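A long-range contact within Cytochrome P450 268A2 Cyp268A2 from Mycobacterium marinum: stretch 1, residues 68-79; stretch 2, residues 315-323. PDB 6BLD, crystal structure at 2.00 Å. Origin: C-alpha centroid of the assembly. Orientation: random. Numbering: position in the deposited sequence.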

# COMPACT_ATOMS: atom_id res chain seq x y z
N ALA A 68 -17.00 0.16 -9.11
CA ALA A 68 -17.02 -0.15 -10.53
C ALA A 68 -16.23 0.87 -11.34
O ALA A 68 -15.52 0.51 -12.29
CB ALA A 68 -18.47 -0.23 -11.03
N ASP A 69 -16.34 2.15 -10.98
CA ASP A 69 -15.59 3.18 -11.70
C ASP A 69 -14.10 3.09 -11.41
O ASP A 69 -13.28 3.39 -12.28
CB ASP A 69 -16.13 4.57 -11.35
CG ASP A 69 -17.52 4.81 -11.90
OD1 ASP A 69 -17.84 4.26 -12.97
OD2 ASP A 69 -18.29 5.56 -11.26
N ILE A 70 -13.73 2.70 -10.19
CA ILE A 70 -12.32 2.50 -9.85
C ILE A 70 -11.74 1.37 -10.70
O ILE A 70 -10.60 1.47 -11.19
CB ILE A 70 -12.17 2.23 -8.34
CG1 ILE A 70 -12.38 3.52 -7.55
CG2 ILE A 70 -10.82 1.60 -8.03
CD1 ILE A 70 -12.37 3.33 -6.06
N VAL A 71 -12.50 0.30 -10.89
CA VAL A 71 -12.06 -0.79 -11.77
C VAL A 71 -11.94 -0.29 -13.20
O VAL A 71 -11.00 -0.65 -13.92
CB VAL A 71 -13.03 -1.98 -11.65
CG1 VAL A 71 -12.80 -2.98 -12.76
CG2 VAL A 71 -12.88 -2.65 -10.28
N ALA A 72 -12.89 0.55 -13.64
CA ALA A 72 -12.85 1.06 -15.01
C ALA A 72 -11.58 1.87 -15.26
O ALA A 72 -10.93 1.70 -16.30
CB ALA A 72 -14.09 1.91 -15.29
N VAL A 73 -11.22 2.75 -14.33
CA VAL A 73 -10.00 3.54 -14.50
C VAL A 73 -8.77 2.65 -14.47
O VAL A 73 -7.85 2.81 -15.28
CB VAL A 73 -9.94 4.64 -13.42
CG1 VAL A 73 -8.57 5.31 -13.41
CG2 VAL A 73 -11.04 5.67 -13.63
N SER A 74 -8.73 1.68 -13.55
CA SER A 74 -7.55 0.84 -13.39
C SER A 74 -7.30 -0.01 -14.63
O SER A 74 -6.15 -0.16 -15.07
CB SER A 74 -7.70 -0.05 -12.16
OG SER A 74 -8.12 0.70 -11.04
N ARG A 75 -8.35 -0.58 -15.21
CA ARG A 75 -8.17 -1.50 -16.33
C ARG A 75 -8.04 -0.79 -17.67
O ARG A 75 -7.48 -1.37 -18.60
CB ARG A 75 -9.34 -2.49 -16.39
CG ARG A 75 -9.55 -3.25 -15.09
CD ARG A 75 -10.53 -4.40 -15.27
NE ARG A 75 -10.39 -5.38 -14.20
CZ ARG A 75 -9.53 -6.39 -14.22
NH1 ARG A 75 -9.47 -7.24 -13.21
NH2 ARG A 75 -8.71 -6.54 -15.26
N THR A 76 -8.53 0.44 -17.78
CA THR A 76 -8.41 1.20 -19.03
C THR A 76 -7.16 2.09 -18.99
O THR A 76 -7.21 3.31 -19.09
CB THR A 76 -9.67 2.03 -19.26
OG1 THR A 76 -10.82 1.28 -18.85
CG2 THR A 76 -9.82 2.38 -20.74
N ASN A 77 -6.01 1.42 -18.84
CA ASN A 77 -4.74 2.13 -18.74
C ASN A 77 -4.35 2.83 -20.03
O ASN A 77 -3.52 3.75 -19.99
CB ASN A 77 -3.63 1.16 -18.31
CG ASN A 77 -3.39 0.07 -19.34
OD1 ASN A 77 -4.15 -0.90 -19.41
ND2 ASN A 77 -2.33 0.22 -20.13
N GLU A 78 -4.91 2.42 -21.17
CA GLU A 78 -4.65 3.13 -22.42
C GLU A 78 -5.25 4.53 -22.41
O GLU A 78 -4.81 5.38 -23.19
CB GLU A 78 -5.20 2.33 -23.60
CG GLU A 78 -6.71 2.31 -23.70
CD GLU A 78 -7.32 1.00 -23.22
OE1 GLU A 78 -8.25 0.51 -23.89
OE2 GLU A 78 -6.86 0.47 -22.19
N VAL A 79 -6.24 4.78 -21.56
CA VAL A 79 -6.81 6.11 -21.39
C VAL A 79 -6.27 6.79 -20.14
O VAL A 79 -5.84 7.95 -20.18
CB VAL A 79 -8.35 6.02 -21.35
CG1 VAL A 79 -8.95 7.30 -20.79
CG2 VAL A 79 -8.91 5.72 -22.74
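Stretch 2 (315-323) AAADFELGG

The apolar centre of this contact is built by two side chains of stretch 2, L321 and F319, which alternate with E320 along a short strand (319-321). Phi/psi values of -144/133, -91/119 and -142/127 place all three residues in extended conformation, and this alternation accounts for the division of the strand: the CA-to-CB bonds of F319 and L321 point toward stretch 1, while the side chain of E320 stays out of reach of it. The strand runs nearly antiparallel to helix 68-75, with 159° between their N-to-C directions. Their axes come no closer than 10.7 Å, a spacing that leaves room for side chains between the two backbones.

L321 lies against the helix. Its chi1 is t (-172°) and its chi2 p (75°), and its two methyl groups reach different residues: CD2 of L321 is 3.7 Å from CG2 of V73, whereas CD1 of L321 is 4.1 Å from CB of A72. D69, A72 and V73 fall one helical turn apart or in adjacent positions, so a single leucine can touch all three. In this part of the contact the backbones are nearest where D69 CA lies 7.2 Å from L321 CA.

Toward the N-terminal end of the strand, F319 meets the residues that follow the helix, as the antiparallel direction requires. T76 is the first to leave helical phi/psi (-93/60), and its OG1 donates a hydrogen bond back to A72 O at 2.6 Å. Its methyl carbon CG2 lies 4.3 Å from CE2 of F319. V79 approaches more closely, with its CG1 3.7 Å from CD2 of F319; both approaches to the ring are oblique. The backbone bond from V79 N to T76 O, 3.0 Å long, closes the turn that carries V79 to this position. V79 has the largest area covered by the other stretch, 99 Å² of the residue, although its CA-to-CB bond points sideways.

The polar edge has two parts. At the end of stretch 1, the backbones themselves come together: V79 CA and A316 CA are 5.0 Å apart, and A316 N donates a hydrogen bond to V79 O. The distance of 2.5 Å from A316 N to V79 O is short, and the angle of 163° at the hydrogen is close to linear. The same V79 O lies 3.3 Å from A315 CA in a CA-H...O contact, with 137° at the hydrogen. Beside this junction, A316 CB comes within 4.0 Å of E78 O.

At the other end, D69 points its CA-to-CB bond toward stretch 2 and brings its carboxylate over L321, with OD1 of D69 3.6 Å from CD1 of L321. The polar link here is made through water 1, which donates to D69 OD1 at 2.7 Å and accepts from G322 N at 2.8 Å. G322 has left the extended conformation, with a positive phi (59/33) that by itself favours glycine. In all, the two stretches bury 421 Å², summed over both sides.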

# COMPACT_ATOMS: atom_id res chain seq x y z
N ALA A 315 -5.49 11.33 -17.61
CA ALA A 315 -6.24 10.96 -18.79
C ALA A 315 -5.45 11.30 -20.05
O ALA A 315 -4.96 12.42 -20.21
CB ALA A 315 -7.59 11.68 -18.81
N ALA A 316 -5.32 10.32 -20.95
CA ALA A 316 -4.66 10.55 -22.23
C ALA A 316 -5.62 11.09 -23.28
O ALA A 316 -5.17 11.67 -24.27
CB ALA A 316 -4.02 9.26 -22.73
N ALA A 317 -6.92 10.91 -23.08
CA ALA A 317 -7.93 11.38 -24.01
C ALA A 317 -9.22 11.64 -23.24
O ALA A 317 -9.36 11.24 -22.08
CB ALA A 317 -8.15 10.38 -25.15
N ASP A 318 -10.16 12.31 -23.90
CA ASP A 318 -11.46 12.55 -23.30
C ASP A 318 -12.17 11.23 -23.03
O ASP A 318 -12.21 10.35 -23.89
CB ASP A 318 -12.31 13.44 -24.21
CG ASP A 318 -11.77 14.85 -24.32
OD1 ASP A 318 -10.75 15.16 -23.65
OD2 ASP A 318 -12.36 15.66 -25.06
N PHE A 319 -12.72 11.10 -21.83
CA PHE A 319 -13.36 9.86 -21.41
C PHE A 319 -14.58 10.17 -20.55
O PHE A 319 -14.51 10.98 -19.63
CB PHE A 319 -12.39 8.96 -20.63
CG PHE A 319 -12.86 7.55 -20.46
CD1 PHE A 319 -13.63 7.19 -19.37
CD2 PHE A 319 -12.54 6.58 -21.40
CE1 PHE A 319 -14.06 5.89 -19.21
CE2 PHE A 319 -12.98 5.28 -21.25
CZ PHE A 319 -13.74 4.93 -20.15
N GLU A 320 -15.69 9.50 -20.86
CA GLU A 320 -16.94 9.67 -20.12
C GLU A 320 -16.99 8.66 -18.99
O GLU A 320 -16.96 7.44 -19.23
CB GLU A 320 -18.13 9.51 -21.06
CG GLU A 320 -19.48 9.63 -20.39
CD GLU A 320 -20.61 9.72 -21.40
OE1 GLU A 320 -21.02 8.66 -21.93
OE2 GLU A 320 -21.07 10.84 -21.67
N LEU A 321 -17.06 9.15 -17.75
CA LEU A 321 -17.10 8.29 -16.58
C LEU A 321 -18.04 8.88 -15.54
O LEU A 321 -17.90 10.05 -15.18
CB LEU A 321 -15.70 8.11 -15.97
CG LEU A 321 -15.59 7.07 -14.86
CD1 LEU A 321 -15.63 5.66 -15.43
CD2 LEU A 321 -14.32 7.29 -14.06
N GLY A 322 -18.99 8.08 -15.08
CA GLY A 322 -19.97 8.56 -14.11
C GLY A 322 -20.79 9.73 -14.60
O GLY A 322 -21.17 10.59 -13.80
N GLY A 323 -21.08 9.78 -15.90
CA GLY A 323 -21.83 10.89 -16.46
C GLY A 323 -21.04 12.17 -16.61
O GLY A 323 -21.63 13.21 -16.91
O HOH W 1 -19.55 5.37 -14.76